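PDB 5DMD: flagellar assembly factor FliW from Geobacillus thermodenitrificans, which probably binds the translational repressor CsrA and stops it from silencing target messages such as that of flagellin, and probably binds flagellin during flagellum assembly. Local coordinates for residues D73-D76 / N77-E80; K135-L138 / F139-V143. The protein carries 1 engineered substitution. All coordinates share one frame; numbering follows the deposited sequence.

Interaction 1: residues D73-D76 / N77-E80; sequences DLDD and NTLE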
loop_
_atom_site.group_PDB
_atom_site.type_symbol
_atom_site.label_atom_id
_atom_site.label_comp_id
_atom_site.label_asym_id
_atom_site.label_seq_id
_atom_site.Cartn_x
_atom_site.Cartn_y
_atom_site.Cartn_z
ATOM N N ASP A 73 9.552 -3.247 12.013
ATOM C CA ASP A 73 9.126 -3.653 13.343
ATOM C C ASP A 73 7.948 -2.762 13.702
ATOM O O ASP A 73 8.120 -1.563 13.947
ATOM C CB ASP A 73 10.274 -3.534 14.347
ATOM C CG ASP A 73 9.879 -3.975 15.741
ATOM O OD1 ASP A 73 8.960 -4.809 15.865
ATOM O OD2 ASP A 73 10.526 -3.538 16.713
ATOM N N LEU A 74 6.752 -3.339 13.683
ATOM C CA LEU A 74 5.545 -2.570 13.942
ATOM C C LEU A 74 5.441 -2.232 15.422
ATOM O O LEU A 74 5.735 -3.061 16.287
ATOM C CB LEU A 74 4.315 -3.365 13.522
ATOM C CG LEU A 74 4.203 -3.693 12.033
ATOM C CD1 LEU A 74 2.973 -4.546 11.779
ATOM C CD2 LEU A 74 4.157 -2.435 11.195
ATOM N N ASP A 75 4.997 -1.010 15.699
ATOM C CA ASP A 75 4.833 -0.522 17.059
ATOM C C ASP A 75 3.633 -1.189 17.725
ATOM O O ASP A 75 2.713 -1.683 17.063
ATOM C CB ASP A 75 4.630 0.990 17.031
ATOM C CG ASP A 75 3.393 1.388 16.255
ATOM O OD1 ASP A 75 3.455 1.397 14.998
ATOM O OD2 ASP A 75 2.369 1.691 16.897
ATOM N N ASP A 76 3.644 -1.185 19.065
ATOM C CA ASP A 76 2.606 -1.878 19.826
ATOM C C ASP A 76 1.221 -1.320 19.524
ATOM O O ASP A 76 0.240 -2.071 19.456
ATOM C CB ASP A 76 2.895 -1.772 21.323
ATOM C CG ASP A 76 4.149 -2.510 21.725
ATOM O OD1 ASP A 76 4.580 -3.402 20.966
ATOM O OD2 ASP A 76 4.697 -2.201 22.805
ATOM N N ASN A 77 1.122 -0.008 19.330
ATOM C CA ASN A 77 -0.173 0.595 19.041
ATOM C C ASN A 77 -0.743 0.108 17.714
ATOM O O ASN A 77 -1.943 -0.167 17.611
ATOM C CB ASN A 77 -0.075 2.113 19.062
ATOM C CG ASN A 77 -1.432 2.759 18.995
ATOM O OD1 ASN A 77 -2.244 2.603 19.905
ATOM N ND2 ASN A 77 -1.695 3.476 17.911
ATOM N N THR A 78 0.099 0.013 16.682
ATOM C CA THR A 78 -0.369 -0.511 15.402
ATOM C C THR A 78 -0.811 -1.964 15.523
ATOM O O THR A 78 -1.845 -2.359 14.963
ATOM C CB THR A 78 0.730 -0.373 14.345
ATOM O OG1 THR A 78 0.990 1.015 14.093
ATOM C CG2 THR A 78 0.353 -1.089 13.052
ATOM N N LEU A 79 -0.034 -2.783 16.235
ATOM C CA LEU A 79 -0.411 -4.183 16.400
ATOM C C LEU A 79 -1.779 -4.305 17.059
ATOM O O LEU A 79 -2.609 -5.127 16.649
ATOM C CB LEU A 79 0.658 -4.933 17.203
ATOM C CG LEU A 79 2.038 -5.043 16.537
ATOM C CD1 LEU A 79 3.091 -5.492 17.540
ATOM C CD2 LEU A 79 2.003 -5.988 15.356
ATOM N N GLU A 80 -2.035 -3.484 18.076
ATOM C CA GLU A 80 -3.336 -3.499 18.733
ATOM C C GLU A 80 -4.444 -3.018 17.794
ATOM O O GLU A 80 -5.492 -3.665 17.671
ATOM C CB GLU A 80 -3.278 -2.667 20.015
ATOM C CG GLU A 80 -4.529 -2.752 20.871
ATOM C CD GLU A 80 -4.427 -1.880 22.101
ATOM O OE1 GLU A 80 -3.349 -1.887 22.732
ATOM O OE2 GLU A 80 -5.413 -1.187 22.431
HETATM O O HOH W 1 0.669 3.800 16.079
#
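The Asp75 carboxylate lies over the start of helix 76-81, across the Thr78 side chain at about a right angle, and uses both oxygens on that one residue. OD1 takes the threonine hydroxyl on its syn side, with Thr78 OG1 at 2.7 Å from Asp75 OD1. OD2 receives the backbone amide, Thr78 N to Asp75 OD2 being 2.8 Å, from above the carboxylate plane and with a moderately bent N-H...O angle of 150°. With chi1 at 61°, CG of Asp75 sits between its own backbone N and carbonyl carbon, which swings the carboxylate back over the first turn. This is a side-chain N-cap: an amide of the first turn is capped by the side chain of the residue that precedes the helix. Backbone bonds then take over, with Leu79 N 3.1 Å from Asp75 O and Glu80 N 3.0 Å from Asp76 O. A water ties the cap to the next side chain, donating to Asp75 OD2 and accepting from Asn77 ND2, 3.0 Å from the water oxygen. The Thr78 amide would probably lose its capping acceptor with an alanine at the N-cap, and the threonine hydroxyl would be left without the carboxylate that accepts its proton. That hydroxyl is also hydrogen-bonded to Lys123 NZ. Beside the cap, Leu74 and Leu79 meet obliquely through aliphatic carbons, Leu74 CB being 3.9 Å from Leu79 CD2, and both leucines also touch Ile84.

Interaction 2: residues K135-L138 / F139-V143; sequences KHRL and FPEKV
Arg137 reaches forward along the chain and gives its guanidinium N-H groups to the backbone carbonyls of Phe139 and Pro140, both near the edge of the flat group. The shorter bond runs from Arg137 NE to Phe139 O at 2.9 Å, with the oxygen tilted moderately out of the guanidinium plane. Arg137 NH2 donates to Pro140 O at 3.0 Å, approaching from above that carbonyl's plane, and adds a weak, strongly bent bond to Phe139 O. Two neighbouring carbonyls are thus held by one side chain, whose bend at chi3 (58°) turns the guanidinium back toward the chain after strand 136-137.

The charged contact is of another kind. Glu141 lays its carboxylate over one guanidinium face, the two planes 12° apart and stacked, with Glu141 OE2 3.7 Å above the guanidinium plane, over its centre. The salt bridge from Arg137 NE to Glu141 OE1 is long, 3.9 Å, and works by charge alone, since no N-H points at that oxygen. Glu141 gets there by a bend at chi2 (-74°), and its OE1 also lies against Arg137 CD. Arg137 NH1 finds a second acid in Asp104.

Strand 136-137 pairs antiparallel with strand 106-116 in the large curled sheet of FliW, and the contact marks where the chain leaves that sheet for its C-terminal tail. Backbone bonds join His136 to Ala107 and Leu138 to Thr105 at this end of the pairing.

The apolar part is small. The Phe139 ring rests one face against the Leu138 carbonyl, and its CD2 packs against Leu138 CB at 3.7 Å. Leu138 itself is buried against Tyr66, Phe67 and Ala107.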
loop_
_atom_site.group_PDB
_atom_site.type_symbol
_atom_site.label_atom_id
_atom_site.label_comp_id
_atom_site.label_asym_id
_atom_site.label_seq_id
_atom_site.Cartn_x
_atom_site.Cartn_y
_atom_site.Cartn_z
ATOM N N LYS A 135 11.906 7.470 -0.961
ATOM C CA LYS A 135 12.163 7.128 -2.354
ATOM C C LYS A 135 13.309 6.130 -2.392
ATOM O O LYS A 135 14.446 6.471 -2.051
ATOM C CB LYS A 135 12.492 8.377 -3.175
ATOM C CG LYS A 135 11.254 9.094 -3.701
ATOM C CD LYS A 135 11.334 10.594 -3.489
ATOM C CE LYS A 135 12.151 11.270 -4.573
ATOM N NZ LYS A 135 11.903 12.739 -4.618
ATOM N N HIS A 136 12.996 4.893 -2.766
ATOM C CA HIS A 136 13.994 3.873 -3.067
ATOM C C HIS A 136 13.702 3.376 -4.477
ATOM O O HIS A 136 12.593 2.902 -4.745
ATOM C CB HIS A 136 13.881 2.693 -2.099
ATOM C CG HIS A 136 14.301 2.997 -0.691
ATOM N ND1 HIS A 136 15.459 2.499 -0.134
ATOM C CD2 HIS A 136 13.689 3.702 0.290
ATOM C CE1 HIS A 136 15.557 2.906 1.119
ATOM N NE2 HIS A 136 14.493 3.636 1.402
ATOM N N ARG A 137 14.692 3.472 -5.372
ATOM C CA ARG A 137 14.537 2.928 -6.718
ATOM C C ARG A 137 14.241 1.432 -6.692
ATOM O O ARG A 137 14.889 0.659 -5.981
ATOM C CB ARG A 137 15.798 3.157 -7.559
ATOM C CG ARG A 137 15.991 4.567 -8.089
ATOM C CD ARG A 137 17.295 4.691 -8.905
ATOM N NE ARG A 137 17.331 3.767 -10.033
ATOM C CZ ARG A 137 16.854 4.042 -11.241
ATOM N NH1 ARG A 137 16.260 5.197 -11.504
ATOM N NH2 ARG A 137 16.952 3.127 -12.203
ATOM N N LEU A 138 13.284 1.023 -7.529
ATOM C CA LEU A 138 13.005 -0.397 -7.718
ATOM C C LEU A 138 14.082 -1.080 -8.547
ATOM O O LEU A 138 14.229 -2.302 -8.473
ATOM C CB LEU A 138 11.662 -0.585 -8.425
ATOM C CG LEU A 138 10.403 -0.619 -7.559
ATOM C CD1 LEU A 138 10.182 0.696 -6.816
ATOM C CD2 LEU A 138 9.205 -0.940 -8.446
ATOM N N PHE A 139 14.798 -0.328 -9.378
ATOM C CA PHE A 139 15.745 -0.901 -10.318
ATOM C C PHE A 139 17.110 -0.252 -10.153
ATOM O O PHE A 139 17.209 0.916 -9.758
ATOM C CB PHE A 139 15.269 -0.682 -11.765
ATOM C CG PHE A 139 13.907 -1.255 -12.038
ATOM C CD1 PHE A 139 13.760 -2.576 -12.434
ATOM C CD2 PHE A 139 12.778 -0.473 -11.908
ATOM C CE1 PHE A 139 12.505 -3.107 -12.677
ATOM C CE2 PHE A 139 11.518 -0.996 -12.150
ATOM C CZ PHE A 139 11.383 -2.314 -12.537
ATOM N N PRO A 140 18.182 -0.982 -10.447
ATOM C CA PRO A 140 19.510 -0.368 -10.387
ATOM C C PRO A 140 19.630 0.770 -11.391
ATOM O O PRO A 140 18.867 0.881 -12.350
ATOM C CB PRO A 140 20.459 -1.522 -10.729
ATOM C CG PRO A 140 19.618 -2.508 -11.460
ATOM C CD PRO A 140 18.230 -2.381 -10.907
ATOM N N GLU A 141 20.583 1.651 -11.135
ATOM C CA GLU A 141 20.824 2.754 -12.049
ATOM C C GLU A 141 21.356 2.224 -13.379
ATOM O O GLU A 141 22.182 1.309 -13.410
ATOM C CB GLU A 141 21.852 3.693 -11.423
ATOM C CG GLU A 141 21.298 4.550 -10.292
ATOM C CD GLU A 141 20.415 5.682 -10.788
ATOM O OE1 GLU A 141 20.024 6.535 -9.963
ATOM O OE2 GLU A 141 20.119 5.734 -11.999
ATOM N N LYS A 142 20.859 2.773 -14.491
ATOM C CA LYS A 142 21.434 2.412 -15.780
ATOM C C LYS A 142 22.332 3.479 -16.374
ATOM O O LYS A 142 23.245 3.140 -17.123
ATOM C CB LYS A 142 20.372 2.081 -16.829
ATOM C CG LYS A 142 19.634 0.781 -16.636
ATOM C CD LYS A 142 18.854 0.489 -17.904
ATOM C CE LYS A 142 17.707 1.451 -18.071
ATOM N NZ LYS A 142 16.594 1.092 -17.186
ATOM N N VAL A 143 22.078 4.753 -16.077
ATOM C CA VAL A 143 22.852 5.824 -16.687
ATOM C C VAL A 143 24.263 5.813 -16.123
ATOM O O VAL A 143 24.474 5.643 -14.910
ATOM C CB VAL A 143 22.145 7.172 -16.472
ATOM C CG1 VAL A 143 23.017 8.326 -16.924
ATOM C CG2 VAL A 143 20.802 7.186 -17.202
#

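Interaction 1 and interaction 2 are separate local contacts in series along the chain, their centres about 30 Å apart and their nearest atoms about 14 Å apart, with no touch. Both lie at the surface, their centres about 17 Å and about 20 Å respectively from the centre of the chain. Residues 73-80 enter a short helix between strands 57-61 and 90-97, whereas residues 135-143 leave the last strand for the C-terminal tail. The large antiparallel sheet joins them indirectly: strand 106-116 pairs with strand 136-137 and also with strand 121-124, which carries the Lys123 that reaches Thr78. One is a cap at a helix start, the other a side chain bonded to the tail that follows it.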